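AHL synthase (Burkholderia glumae, PDB 3P2H) probably makes N-acyl-homoserine lactone quorum-sensing signals from S-adenosyl-L-methionine and an acyl chain delivered by acyl carrier protein. Local coordinates at residues G66-L71 against W98-F103. The protein carries 3 engineered substitutions. Residues are numbered along the deposited sequence; the frame is centred on the assembly and turned at random.
Sequences GCARLL and WELSRF. With NOO (N-(3-oxocyclohex-1-en-1-yl)octanamide), chain C; MTA (5'-deoxy-5'-methylthioadenosine), chain B.
Arg69 and Ser101 face each other as a hydrogen-bonded pair of two antiparallel strands, and their side chains repeat the link made by their backbones. The Arg69 chain leaves with CG anti to the backbone N (chi1 180°) and bends at chi3 (74°), which brings NE 2.9 Å from Ser101 OG; the bond is nearly straight, and the hydroxyl oxygen lies at the guanidinium edge, in its plane. Arg102 runs alongside in the same direction. Its CG lies over the centre of the Arg69 guanidinium, 3.8 Å above the plane, and the two guanidinium planes are turned 49° apart. Arg69 NH2 and Arg102 NH2 come within 3.3 Å, a like-charge approach probably made tolerable by carboxylates: Asp45 bridges both arginines, Asp48 adds to Arg69 and Glu43 to Arg102. Arg102 also directs NH1 and NH2 in weak hydrogen bonds to N7 of the bound methylthioadenosine, which places Arg69 probably in the second shell of the nucleoside pocket.

On the other face Leu70 CD2 meets Leu100 CD1 at 3.7 Å, the two side chains crossing at a slant. Separately, Leu70 CB packs against Trp98 CE3, and Ala68 CB reaches the edge of the Phe103 ring, 3.7 Å from CD1. Beyond Ser101 the chain turns a corner at Arg102, and Phe103 N gives a weak hydrogen bond to the inhibitor amide oxygen O8; CB, CG and CD2 of Leu100 pack against the inhibitor's octanoyl tail.

In the mixed sheet, consistent with the GNAT-like fold of autoinducer synthases, strand 64-72 runs antiparallel to both neighbours, 53-58 and 97-105; strand 97-105 in turn pairs in parallel with 138-144 on its other side. Helix 120-133 covers Ala68, Leu70 and Phe103, whereas helix 13-30 meets Cys67 and Arg102.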
loop_
_atom_site.group_PDB
_atom_site.type_symbol
_atom_site.label_atom_id
_atom_site.label_comp_id
_atom_site.label_asym_id
_atom_site.label_seq_id
_atom_site.Cartn_x
_atom_site.Cartn_y
_atom_site.Cartn_z
ATOM N N GLY A 66 7.123 5.822 7.059
ATOM C CA GLY A 66 6.522 5.164 5.918
ATOM C C GLY A 66 5.535 4.090 6.333
ATOM O O GLY A 66 5.678 3.497 7.400
ATOM N N CYS A 67 4.527 3.847 5.502
ATOM C CA CYS A 67 3.537 2.826 5.813
ATOM C C CYS A 67 2.926 2.212 4.562
ATOM O O CYS A 67 3.045 2.754 3.462
ATOM C CB CYS A 67 2.417 3.401 6.691
ATOM S SG CYS A 67 1.336 4.635 5.904
ATOM N N ALA A 68 2.279 1.070 4.747
ATOM C CA ALA A 68 1.612 0.374 3.661
ATOM C C ALA A 68 0.640 -0.626 4.264
ATOM O O ALA A 68 0.848 -1.123 5.371
ATOM C CB ALA A 68 2.622 -0.338 2.777
ATOM N N ARG A 69 -0.428 -0.897 3.530
ATOM C CA ARG A 69 -1.450 -1.830 3.974
ATOM C C ARG A 69 -1.625 -2.891 2.900
ATOM O O ARG A 69 -1.708 -2.568 1.718
ATOM C CB ARG A 69 -2.770 -1.080 4.199
ATOM C CG ARG A 69 -3.910 -1.957 4.655
ATOM C CD ARG A 69 -5.044 -1.135 5.245
ATOM N NE ARG A 69 -5.826 -0.429 4.236
ATOM C CZ ARG A 69 -6.861 0.353 4.517
ATOM N NH1 ARG A 69 -7.227 0.533 5.777
ATOM N NH2 ARG A 69 -7.546 0.930 3.542
ATOM N N LEU A 70 -1.661 -4.152 3.316
ATOM C CA LEU A 70 -1.834 -5.265 2.387
ATOM C C LEU A 70 -3.071 -6.074 2.756
ATOM O O LEU A 70 -3.261 -6.439 3.917
ATOM C CB LEU A 70 -0.598 -6.172 2.403
ATOM C CG LEU A 70 0.653 -5.595 1.727
ATOM C CD1 LEU A 70 1.851 -6.483 2.003
ATOM C CD2 LEU A 70 0.408 -5.485 0.239
ATOM N N LEU A 71 -3.910 -6.343 1.761
ATOM C CA LEU A 71 -5.134 -7.114 1.958
ATOM C C LEU A 71 -5.301 -8.136 0.849
ATOM O O LEU A 71 -4.981 -7.863 -0.300
ATOM C CB LEU A 71 -6.357 -6.193 1.947
ATOM C CG LEU A 71 -6.544 -5.180 3.075
ATOM C CD1 LEU A 71 -7.666 -4.217 2.694
ATOM C CD2 LEU A 71 -6.858 -5.910 4.379
ATOM N N TRP A 98 -3.248 -9.454 -4.240
ATOM C CA TRP A 98 -3.400 -8.761 -2.963
ATOM C C TRP A 98 -3.496 -7.270 -3.268
ATOM O O TRP A 98 -2.928 -6.806 -4.254
ATOM C CB TRP A 98 -2.191 -9.014 -2.050
ATOM C CG TRP A 98 -2.276 -10.279 -1.243
ATOM C CD1 TRP A 98 -2.388 -11.553 -1.721
ATOM C CD2 TRP A 98 -2.271 -10.386 0.186
ATOM N NE1 TRP A 98 -2.457 -12.447 -0.676
ATOM C CE2 TRP A 98 -2.389 -11.756 0.504
ATOM C CE3 TRP A 98 -2.182 -9.456 1.230
ATOM C CZ2 TRP A 98 -2.422 -12.220 1.822
ATOM C CZ3 TRP A 98 -2.216 -9.918 2.545
ATOM C CH2 TRP A 98 -2.336 -11.287 2.826
ATOM N N GLU A 99 -4.215 -6.528 -2.434
ATOM C CA GLU A 99 -4.355 -5.094 -2.642
ATOM C C GLU A 99 -3.412 -4.288 -1.764
ATOM O O GLU A 99 -3.323 -4.512 -0.554
ATOM C CB GLU A 99 -5.781 -4.617 -2.356
ATOM C CG GLU A 99 -5.908 -3.103 -2.507
ATOM C CD GLU A 99 -7.164 -2.535 -1.883
ATOM O OE1 GLU A 99 -7.371 -2.756 -0.677
ATOM O OE2 GLU A 99 -7.937 -1.861 -2.594
ATOM N N LEU A 100 -2.722 -3.339 -2.384
ATOM C CA LEU A 100 -1.805 -2.463 -1.671
ATOM C C LEU A 100 -2.514 -1.123 -1.514
ATOM O O LEU A 100 -2.950 -0.539 -2.501
ATOM C CB LEU A 100 -0.514 -2.279 -2.476
ATOM C CG LEU A 100 0.540 -1.342 -1.877
ATOM C CD1 LEU A 100 0.978 -1.863 -0.517
ATOM C CD2 LEU A 100 1.735 -1.236 -2.821
ATOM N N SER A 101 -2.653 -0.654 -0.278
ATOM C CA SER A 101 -3.305 0.629 -0.022
ATOM C C SER A 101 -2.573 1.401 1.075
ATOM O O SER A 101 -1.607 0.905 1.644
ATOM C CB SER A 101 -4.770 0.422 0.378
ATOM O OG SER A 101 -4.877 -0.407 1.518
ATOM N N ARG A 102 -3.046 2.611 1.366
ATOM C CA ARG A 102 -2.436 3.459 2.382
ATOM C C ARG A 102 -0.916 3.345 2.305
ATOM O O ARG A 102 -0.247 3.020 3.286
ATOM C CB ARG A 102 -2.933 3.062 3.779
ATOM C CG ARG A 102 -4.418 3.340 4.031
ATOM C CD ARG A 102 -4.753 4.828 3.907
ATOM N NE ARG A 102 -6.060 5.157 4.477
ATOM C CZ ARG A 102 -7.234 4.835 3.935
ATOM N NH1 ARG A 102 -8.361 5.181 4.544
ATOM N NH2 ARG A 102 -7.287 4.177 2.780
ATOM N N PHE A 103 -0.384 3.610 1.120
ATOM C CA PHE A 103 1.047 3.533 0.874
ATOM C C PHE A 103 1.641 4.936 0.888
ATOM O O PHE A 103 1.216 5.803 0.132
ATOM C CB PHE A 103 1.308 2.878 -0.485
ATOM C CG PHE A 103 2.760 2.651 -0.785
ATOM C CD1 PHE A 103 3.434 1.566 -0.244
ATOM C CD2 PHE A 103 3.456 3.523 -1.623
ATOM C CE1 PHE A 103 4.777 1.347 -0.533
ATOM C CE2 PHE A 103 4.805 3.311 -1.918
ATOM C CZ PHE A 103 5.464 2.219 -1.371
HETATM C C1 NOO C . 1.300 9.239 -2.082
HETATM O O1 NOO C . 1.893 9.895 -2.933
HETATM C C2 NOO C . 0.648 7.897 -2.394
HETATM C C3 NOO C . -0.488 7.443 -1.712
HETATM C C4 NOO C . -0.939 8.245 -0.473
HETATM C C5 NOO C . 0.227 8.978 0.301
HETATM C C6 NOO C . 1.171 9.799 -0.631
HETATM N N7 NOO C . -1.288 6.280 -2.080
HETATM C C8 NOO C . -1.871 5.197 -1.372
HETATM O O8 NOO C . -2.592 5.316 -0.386
HETATM C C9 NOO C . -1.611 3.748 -1.841
HETATM C C10 NOO C . -0.970 3.481 -3.228
HETATM C C11 NOO C . -1.449 2.105 -3.766
HETATM C C12 NOO C . -0.336 1.332 -4.495
HETATM C C13 NOO C . -0.883 0.032 -5.122
HETATM C C14 NOO C . -0.127 -0.338 -6.413
HETATM C C15 NOO C . -0.504 -1.737 -6.907
HETATM C CS MTA B . -7.240 6.191 -2.490
HETATM S "S5'" MTA B . -7.774 7.580 -3.533
HETATM C "C5'" MTA B . -8.050 8.870 -2.281
HETATM C "C4'" MTA B . -9.523 8.986 -1.883
HETATM O "O4'" MTA B . -9.924 7.717 -1.297
HETATM C "C2'" MTA B . -10.134 9.273 0.436
HETATM O "O2'" MTA B . -10.937 10.009 1.364
HETATM C "C3'" MTA B . -9.665 10.086 -0.822
HETATM O "O3'" MTA B . -10.703 10.990 -1.219
HETATM C "C1'" MTA B . -10.818 8.051 -0.202
HETATM N N9 MTA B . -10.884 6.896 0.717
HETATM C C8 MTA B . -9.832 6.236 1.306
HETATM N N7 MTA B . -10.249 5.262 2.056
HETATM C C5 MTA B . -11.607 5.223 2.003
HETATM C C6 MTA B . -12.623 4.400 2.594
HETATM N N6 MTA B . -12.270 3.364 3.441
HETATM N N1 MTA B . -13.940 4.658 2.305
HETATM C C2 MTA B . -14.312 5.675 1.472
HETATM N N3 MTA B . -13.353 6.464 0.905
HETATM C C4 MTA B . -12.030 6.284 1.132
#